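Local coordinates for protein copper-repressible polypeptide (Methylomicrobium album, PDB 4BZ4) that binds copper(I) at the cell surface and is probably involved in copper acquisition by this methanotroph, at residues E86-L90 with D204-Y208; Y50-N54 with A115-F119. The contacts are given in a common frame with arbitrary orientation. Numbering follows the deposited sequence.

Contact 1: residues E86-L90 with D204-Y208; sequences EVSGL and DSTAY
A type II beta turn from Val87 to Leu90, part of the connection between strands 79-84 and 92-99, docks here on a turn of helical conformation that opens with an ST motif. The tight turn is closed by Leu90 N to Val87 O at 3.2 Å; Ser88, at phi/psi -65/125, and Gly89, at 93/-10, fill its two central positions. In the partner, Ser205 is extended (-82/176), whereas Thr206, Ala207 and Tyr208 have helical angles near -60/-40. The closest alpha carbons are Gly89 CA and Ala207 CA, 5.0 Å apart, followed by Ser88 CA and Thr206 CA at 5.7 Å. One direct hydrogen bond joins the backbones: Ser88 O, which takes no part in closing the turn, accepts from Ala207 N at 3.0 Å and 157°.

Glycine suits position 89 twice over: its positive phi fits the turn, and a beta carbon would collide with Ser205 OG, which lies 3.4 Å from Gly89 CA. Ala207 sets its methyl against the Gly89-Leu90 peptide, with CB 3.5 Å from Gly89 C, 3.4 Å from Leu90 N, 3.9 Å from Leu90 CB and 4.2 Å from Val87 CG1. Val87 and Leu90 also rest on His222 of strand 222-229, tying the paired loops to the antiparallel sheet. Ser205, with chi1 p, accepts from Tyr208 N through OG at 3.2 Å, the bond defining the ST motif, and the same hydroxyl bonds to the carbonyl of Asp202. At the exposed margin a water bridges the loops, 2.7 Å from Ser88 OG and accepting from Thr206 N at 3.0 Å.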
ATOM      1  N   GLU A  86       5.620 -10.016  11.834  1.00 17.92           N
ATOM      2  CA  GLU A  86       6.289 -10.418  13.065  1.00 18.58           C
ATOM      3  C   GLU A  86       7.375  -9.419  13.495  1.00 17.45           C
ATOM      4  O   GLU A  86       7.981  -9.576  14.558  1.00 18.23           O
ATOM      5  CB  GLU A  86       6.946 -11.819  12.893  1.00 21.97           C
ATOM      6  CG  GLU A  86       5.988 -12.939  12.484  1.00 27.15           C
ATOM      7  CD  GLU A  86       6.766 -14.211  12.112  1.00 36.97           C
ATOM      8  OE1 GLU A  86       7.379 -14.823  13.028  1.00 37.80           O
ATOM      9  OE2 GLU A  86       6.794 -14.595  10.901  1.00 40.39           O
ATOM     10  N   VAL A  87       7.657  -8.408  12.696  1.00 13.68           N
ATOM     11  CA  VAL A  87       8.775  -7.522  12.966  1.00 13.59           C
ATOM     12  C   VAL A  87       8.461  -6.534  14.059  1.00 13.73           C
ATOM     13  O   VAL A  87       7.501  -5.732  13.928  1.00 14.33           O
ATOM     14  CB  VAL A  87       9.214  -6.770  11.731  1.00 12.94           C
ATOM     15  CG1 VAL A  87      10.372  -5.835  12.043  1.00 12.76           C
ATOM     16  CG2 VAL A  87       9.561  -7.768  10.581  1.00 13.77           C
ATOM     17  N   SER A  88       9.265  -6.512  15.128  1.00 12.55           N
ATOM     18  CA  SER A  88       9.034  -5.677  16.284  1.00 11.53           C
ATOM     19  C   SER A  88       9.141  -4.192  15.885  1.00 11.55           C
ATOM     20  O   SER A  88      10.163  -3.741  15.380  1.00 12.57           O
ATOM     21  CB  SER A  88      10.036  -5.993  17.392  1.00 13.87           C
ATOM     22  OG  SER A  88       9.965  -5.090  18.465  1.00 13.90           O
ATOM     23  N   GLY A  89       8.105  -3.402  16.172  1.00 11.01           N
ATOM     24  CA  GLY A  89       8.105  -1.989  15.875  1.00 10.90           C
ATOM     25  C   GLY A  89       7.502  -1.592  14.544  1.00 10.55           C
ATOM     26  O   GLY A  89       7.248  -0.405  14.329  1.00 10.14           O
ATOM     27  N   LEU A  90       7.228  -2.588  13.683  1.00 10.74           N
ATOM     28  CA  LEU A  90       6.715  -2.340  12.309  1.00 11.04           C
ATOM     29  C   LEU A  90       5.196  -2.166  12.298  1.00 11.57           C
ATOM     30  O   LEU A  90       4.500  -2.939  12.944  1.00 11.78           O
ATOM     31  CB  LEU A  90       7.071  -3.499  11.387  1.00 11.58           C
ATOM     32  CG  LEU A  90       6.947  -3.172   9.880  1.00 12.45           C
ATOM     33  CD1 LEU A  90       7.948  -2.117   9.422  1.00 12.15           C
ATOM     34  CD2 LEU A  90       7.107  -4.491   9.118  1.00 12.86           C
ATOM     35  N   ASP A 204      13.456   3.520  18.177  1.00 16.80           N
ATOM     36  CA  ASP A 204      14.489   2.637  18.684  1.00 17.08           C
ATOM     37  C   ASP A 204      14.143   1.145  18.628  1.00 15.71           C
ATOM     38  O   ASP A 204      14.888   0.326  19.197  1.00 15.67           O
ATOM     39  CB  ASP A 204      14.890   3.001  20.122  1.00 19.39           C
ATOM     40  CG  ASP A 204      15.495   4.386  20.212  1.00 21.07           C
ATOM     41  OD1 ASP A 204      16.013   4.929  19.214  1.00 22.52           O
ATOM     42  OD2 ASP A 204      15.368   4.921  21.307  1.00 24.86           O
ATOM     43  N   SER A 205      13.083   0.783  17.891  1.00 13.77           N
ATOM     44  CA  SER A 205      12.759  -0.588  17.688  1.00 12.00           C
ATOM     45  C   SER A 205      13.582  -1.218  16.584  1.00 11.90           C
ATOM     46  O   SER A 205      14.263  -0.549  15.848  1.00 12.06           O
ATOM     47  CB  SER A 205      11.264  -0.742  17.364  1.00 11.95           C
ATOM     48  OG  SER A 205      10.999  -0.175  16.082  1.00 11.76           O
ATOM     49  N   THR A 206      13.407  -2.509  16.392  1.00 12.88           N
ATOM     50  CA  THR A 206      14.056  -3.208  15.288  1.00 12.23           C
ATOM     51  C   THR A 206      13.641  -2.548  13.966  1.00 12.33           C
ATOM     52  O   THR A 206      14.471  -2.234  13.118  1.00 12.70           O
ATOM     53  CB  THR A 206      13.706  -4.671  15.291  1.00 13.52           C
ATOM     54  OG1 THR A 206      14.038  -5.191  16.594  1.00 13.65           O
ATOM     55  CG2 THR A 206      14.424  -5.408  14.144  1.00 12.72           C
ATOM     56  N   ALA A 207      12.344  -2.323  13.795  1.00 11.59           N
ATOM     57  CA  ALA A 207      11.849  -1.668  12.564  1.00 11.34           C
ATOM     58  C   ALA A 207      12.368  -0.281  12.318  1.00 11.10           C
ATOM     59  O   ALA A 207      12.613   0.121  11.162  1.00 11.24           O
ATOM     60  CB  ALA A 207      10.311  -1.688  12.515  1.00 11.33           C
ATOM     61  N   TYR A 208      12.565   0.457  13.396  1.00 10.86           N
ATOM     62  CA  TYR A 208      13.114   1.830  13.291  1.00 12.98           C
ATOM     63  C   TYR A 208      14.551   1.816  12.736  1.00 13.35           C
ATOM     64  O   TYR A 208      14.941   2.634  11.889  1.00 11.96           O
ATOM     65  CB  TYR A 208      13.097   2.405  14.638  1.00 13.60           C
ATOM     66  CG  TYR A 208      13.458   3.866  14.776  1.00 13.85           C
ATOM     67  CD1 TYR A 208      12.508   4.853  14.546  1.00 14.54           C
ATOM     68  CD2 TYR A 208      14.753   4.251  15.131  1.00 15.03           C
ATOM     69  CE1 TYR A 208      12.815   6.204  14.682  1.00 16.89           C
ATOM     70  CE2 TYR A 208      15.074   5.590  15.311  1.00 15.97           C
ATOM     71  CZ  TYR A 208      14.115   6.550  15.052  1.00 17.77           C
ATOM     72  OH  TYR A 208      14.409   7.866  15.241  1.00 19.71           O
TER
HETATM   73  O   HOH W   1      12.240  -3.622  18.908  1.00 13.40           O

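Contact 2: residues Y50-N54 with A115-F119; sequences YSWYN and AYKQF
Gln118 and Trp52 show how one side chain can serve an indole face and a main-chain carbonyl at once. Trp52 CA and Gln118 CA, 7.2 Å apart, are the closest pair of alpha carbons between two irregular segments. Residues 50-54 form a type I beta turn from Tyr50 to Tyr53, with Ser51 at phi/psi -54/-29, Trp52 at -93/-13 and Tyr53 N bonded to Tyr50 O at 3.0 Å; Asn54 ND2 reaches the same carbonyl at 2.9 Å. Residues 115-117 are extended, and Gln118 turns the chain with angles of -73/-13.

Gln118 points its CA-CB bond at the turn and folds with chi1 m and chi2 p. This lays CG over the six-membered ring of Trp52, 3.7 Å from its centroid and 16° off the normal, a CH-pi contact, while NE2 donates to Trp52 O at 2.8 Å and 169°. The amide also bonds to the carbonyl of Tyr59, and NE2 lies 3.2 Å from Tyr53 CD2.

Trp52, chi1 t, swings its indole between Gln118 on one face and Tyr116 at the edge, where Trp52 CD1 is 3.3 Å from Tyr116 OH and 3.7 Å from Tyr116 CE1. The two rings meet obliquely, with planes at 57°. The polar ends are satisfied beyond the segments: Trp52 NE1 pairs with Thr95 of strand 92-99, and Tyr116 OH with Ser66. The result is a buried aromatic-amide cluster joining two loops, and residues 115-119 directly follow His114, a ligand of the copper(I) site that Trp62, modified to kynurenine, and His64 complete.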
ATOM      1  N   TYR A  50       9.476   2.701   6.502  1.00 10.00           N
ATOM      2  CA  TYR A  50       8.888   4.044   6.240  1.00 10.54           C
ATOM      3  C   TYR A  50       8.265   4.122   4.855  1.00  9.76           C
ATOM      4  O   TYR A  50       7.947   5.224   4.384  1.00 11.17           O
ATOM      5  CB  TYR A  50       9.976   5.123   6.346  1.00 11.38           C
ATOM      6  CG  TYR A  50      10.492   5.399   7.711  1.00 12.40           C
ATOM      7  CD1 TYR A  50      11.471   4.573   8.301  1.00 13.17           C
ATOM      8  CD2 TYR A  50       9.984   6.411   8.461  1.00 11.80           C
ATOM      9  CE1 TYR A  50      11.902   4.844   9.580  1.00 13.47           C
ATOM     10  CE2 TYR A  50      10.430   6.704   9.713  1.00 13.08           C
ATOM     11  CZ  TYR A  50      11.429   5.875  10.268  1.00 13.10           C
ATOM     12  OH  TYR A  50      11.896   6.148  11.565  1.00 16.66           O
ATOM     13  N   SER A  51       8.170   2.996   4.155  1.00  9.84           N
ATOM     14  CA  SER A  51       7.803   2.965   2.709  1.00 10.06           C
ATOM     15  C   SER A  51       6.475   3.682   2.340  1.00 10.64           C
ATOM     16  O   SER A  51       6.372   4.214   1.272  1.00 10.44           O
ATOM     17  CB  SER A  51       7.690   1.545   2.167  1.00 11.20           C
ATOM     18  OG  SER A  51       6.890   0.692   2.964  1.00 10.26           O
ATOM     19  N   TRP A  52       5.558   3.719   3.247  1.00 11.29           N
ATOM     20  CA  TRP A  52       4.208   4.289   2.912  1.00 10.59           C
ATOM     21  C   TRP A  52       4.148   5.717   3.254  1.00 10.16           C
ATOM     22  O   TRP A  52       3.159   6.404   2.910  1.00 10.09           O
ATOM     23  CB  TRP A  52       3.115   3.503   3.664  1.00 11.10           C
ATOM     24  CG  TRP A  52       1.645   3.727   3.249  1.00 10.91           C
ATOM     25  CD1 TRP A  52       1.024   3.263   2.151  1.00 10.64           C
ATOM     26  CD2 TRP A  52       0.601   4.210   4.093  1.00 10.79           C
ATOM     27  NE1 TRP A  52      -0.340   3.527   2.167  1.00 11.16           N
ATOM     28  CE2 TRP A  52      -0.616   4.094   3.369  1.00 10.44           C
ATOM     29  CE3 TRP A  52       0.587   4.791   5.355  1.00 11.03           C
ATOM     30  CZ2 TRP A  52      -1.847   4.546   3.893  1.00 11.19           C
ATOM     31  CZ3 TRP A  52      -0.621   5.221   5.893  1.00 11.83           C
ATOM     32  CH2 TRP A  52      -1.805   5.138   5.141  1.00 10.54           C
ATOM     33  N   TYR A  53       5.130   6.225   4.016  1.00 10.83           N
ATOM     34  CA  TYR A  53       5.061   7.575   4.567  1.00 11.34           C
ATOM     35  C   TYR A  53       6.505   8.079   4.856  1.00 10.27           C
ATOM     36  O   TYR A  53       6.952   8.079   5.985  1.00 11.56           O
ATOM     37  CB  TYR A  53       4.163   7.637   5.788  1.00 11.38           C
ATOM     38  CG  TYR A  53       3.539   8.984   6.075  1.00 11.85           C
ATOM     39  CD1 TYR A  53       4.182   9.938   6.881  1.00 12.44           C
ATOM     40  CD2 TYR A  53       2.317   9.302   5.557  1.00 11.87           C
ATOM     41  CE1 TYR A  53       3.605  11.167   7.180  1.00 11.86           C
ATOM     42  CE2 TYR A  53       1.769  10.498   5.818  1.00 12.56           C
ATOM     43  CZ  TYR A  53       2.382  11.412   6.638  1.00 12.09           C
ATOM     44  OH  TYR A  53       1.709  12.601   6.939  1.00 13.44           O
ATOM     45  N   ASN A  54       7.178   8.541   3.813  1.00 10.52           N
ATOM     46  CA  ASN A  54       8.461   9.108   3.979  1.00 11.79           C
ATOM     47  C   ASN A  54       8.429  10.419   4.696  1.00 13.67           C
ATOM     48  O   ASN A  54       7.468  11.202   4.565  1.00 14.99           O
ATOM     49  CB  ASN A  54       9.159   9.314   2.641  1.00 11.71           C
ATOM     50  CG  ASN A  54       9.739   8.055   2.013  1.00 12.34           C
ATOM     51  OD1 ASN A  54      10.566   8.208   1.076  1.00 15.87           O
ATOM     52  ND2 ASN A  54       9.359   6.857   2.418  1.00 11.82           N
ATOM     53  N   ALA A 115       6.700   8.267  -6.425  1.00 12.53           N
ATOM     54  CA  ALA A 115       6.088   8.606  -5.149  1.00 12.72           C
ATOM     55  C   ALA A 115       4.568   8.544  -5.264  1.00 14.20           C
ATOM     56  O   ALA A 115       4.029   8.681  -6.344  1.00 15.51           O
ATOM     57  CB  ALA A 115       6.472   9.991  -4.805  1.00 14.94           C
ATOM     58  N   TYR A 116       3.875   8.355  -4.138  1.00 12.34           N
ATOM     59  CA  TYR A 116       2.419   8.345  -4.169  1.00 11.34           C
ATOM     60  C   TYR A 116       1.837   8.968  -2.935  1.00 10.93           C
ATOM     61  O   TYR A 116       2.375   8.885  -1.839  1.00  9.63           O
ATOM     62  CB  TYR A 116       1.884   6.893  -4.344  1.00 10.49           C
ATOM     63  CG  TYR A 116       2.238   5.934  -3.256  1.00 10.54           C
ATOM     64  CD1 TYR A 116       1.482   5.800  -2.098  1.00 10.04           C
ATOM     65  CD2 TYR A 116       3.339   5.133  -3.363  1.00  9.26           C
ATOM     66  CE1 TYR A 116       1.841   4.908  -1.107  1.00  9.77           C
ATOM     67  CE2 TYR A 116       3.723   4.226  -2.376  1.00 10.21           C
ATOM     68  CZ  TYR A 116       3.012   4.098  -1.240  1.00  9.80           C
ATOM     69  OH  TYR A 116       3.349   3.231  -0.245  1.00 10.33           O
ATOM     70  N   LYS A 117       0.743   9.659  -3.142  1.00 10.53           N
ATOM     71  CA  LYS A 117      -0.074  10.084  -2.002  1.00 11.17           C
ATOM     72  C   LYS A 117      -0.894   8.858  -1.511  1.00 10.83           C
ATOM     73  O   LYS A 117      -1.361   8.036  -2.321  1.00 12.25           O
ATOM     74  CB  LYS A 117      -1.045  11.232  -2.432  1.00 11.73           C
ATOM     75  CG  LYS A 117      -1.650  11.980  -1.267  1.00 11.89           C
ATOM     76  CD  LYS A 117      -0.678  12.890  -0.570  1.00 13.67           C
ATOM     77  CE  LYS A 117      -1.351  13.671   0.591  1.00 14.57           C
ATOM     78  NZ  LYS A 117      -0.380  14.574   1.218  1.00 16.94           N
ATOM     79  N   GLN A 118      -1.068   8.730  -0.198  1.00 10.59           N
ATOM     80  CA  GLN A 118      -1.702   7.570   0.416  1.00 10.40           C
ATOM     81  C   GLN A 118      -3.236   7.502   0.218  1.00  8.79           C
ATOM     82  O   GLN A 118      -3.828   6.487   0.540  1.00  8.55           O
ATOM     83  CB  GLN A 118      -1.357   7.436   1.920  1.00 10.89           C
ATOM     84  CG  GLN A 118       0.129   7.467   2.253  1.00 11.71           C
ATOM     85  CD  GLN A 118       0.760   8.859   2.164  1.00 10.98           C
ATOM     86  OE1 GLN A 118       0.107   9.900   1.952  1.00 11.19           O
ATOM     87  NE2 GLN A 118       2.046   8.901   2.375  1.00 10.59           N
ATOM     88  N   PHE A 119      -3.772   8.631  -0.246  1.00  9.50           N
ATOM     89  CA  PHE A 119      -5.228   8.789  -0.520  1.00  9.63           C
ATOM     90  C   PHE A 119      -5.325   9.645  -1.763  1.00 10.01           C
ATOM     91  O   PHE A 119      -4.302  10.206  -2.187  1.00 11.35           O
ATOM     92  CB  PHE A 119      -6.027   9.380   0.665  1.00 10.71           C
ATOM     93  CG  PHE A 119      -5.440  10.624   1.249  1.00 10.29           C
ATOM     94  CD1 PHE A 119      -5.751  11.891   0.749  1.00 10.60           C
ATOM     95  CD2 PHE A 119      -4.540  10.552   2.305  1.00 10.61           C
ATOM     96  CE1 PHE A 119      -5.208  13.019   1.306  1.00 10.79           C
ATOM     97  CE2 PHE A 119      -3.965  11.717   2.849  1.00 10.76           C
ATOM     98  CZ  PHE A 119      -4.337  12.966   2.362  1.00 11.32           C
TER

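How the contacts relate
Together the contacts illustrate how a protein built of strands, without helices, fixes its long loops: a beta turn offers a carbonyl, and a distant loop supplies the donor. In contact 1, partly exposed at the periphery, that donor is a backbone amide, the side chains that meet are aliphatic or hydroxylic and a water completes the join. In contact 2, wholly buried near the centre of the chain, it is a side-chain amide among large aromatics. The side chain of Leu90 in contact 1 is about 11 Å from the calcium ion, that of Tyr116 in contact 2 about 9 Å from copper(I). Their segments alternate along the sequence, and they touch where Tyr208 CE1 packs 3.2 Å from Tyr50 OH.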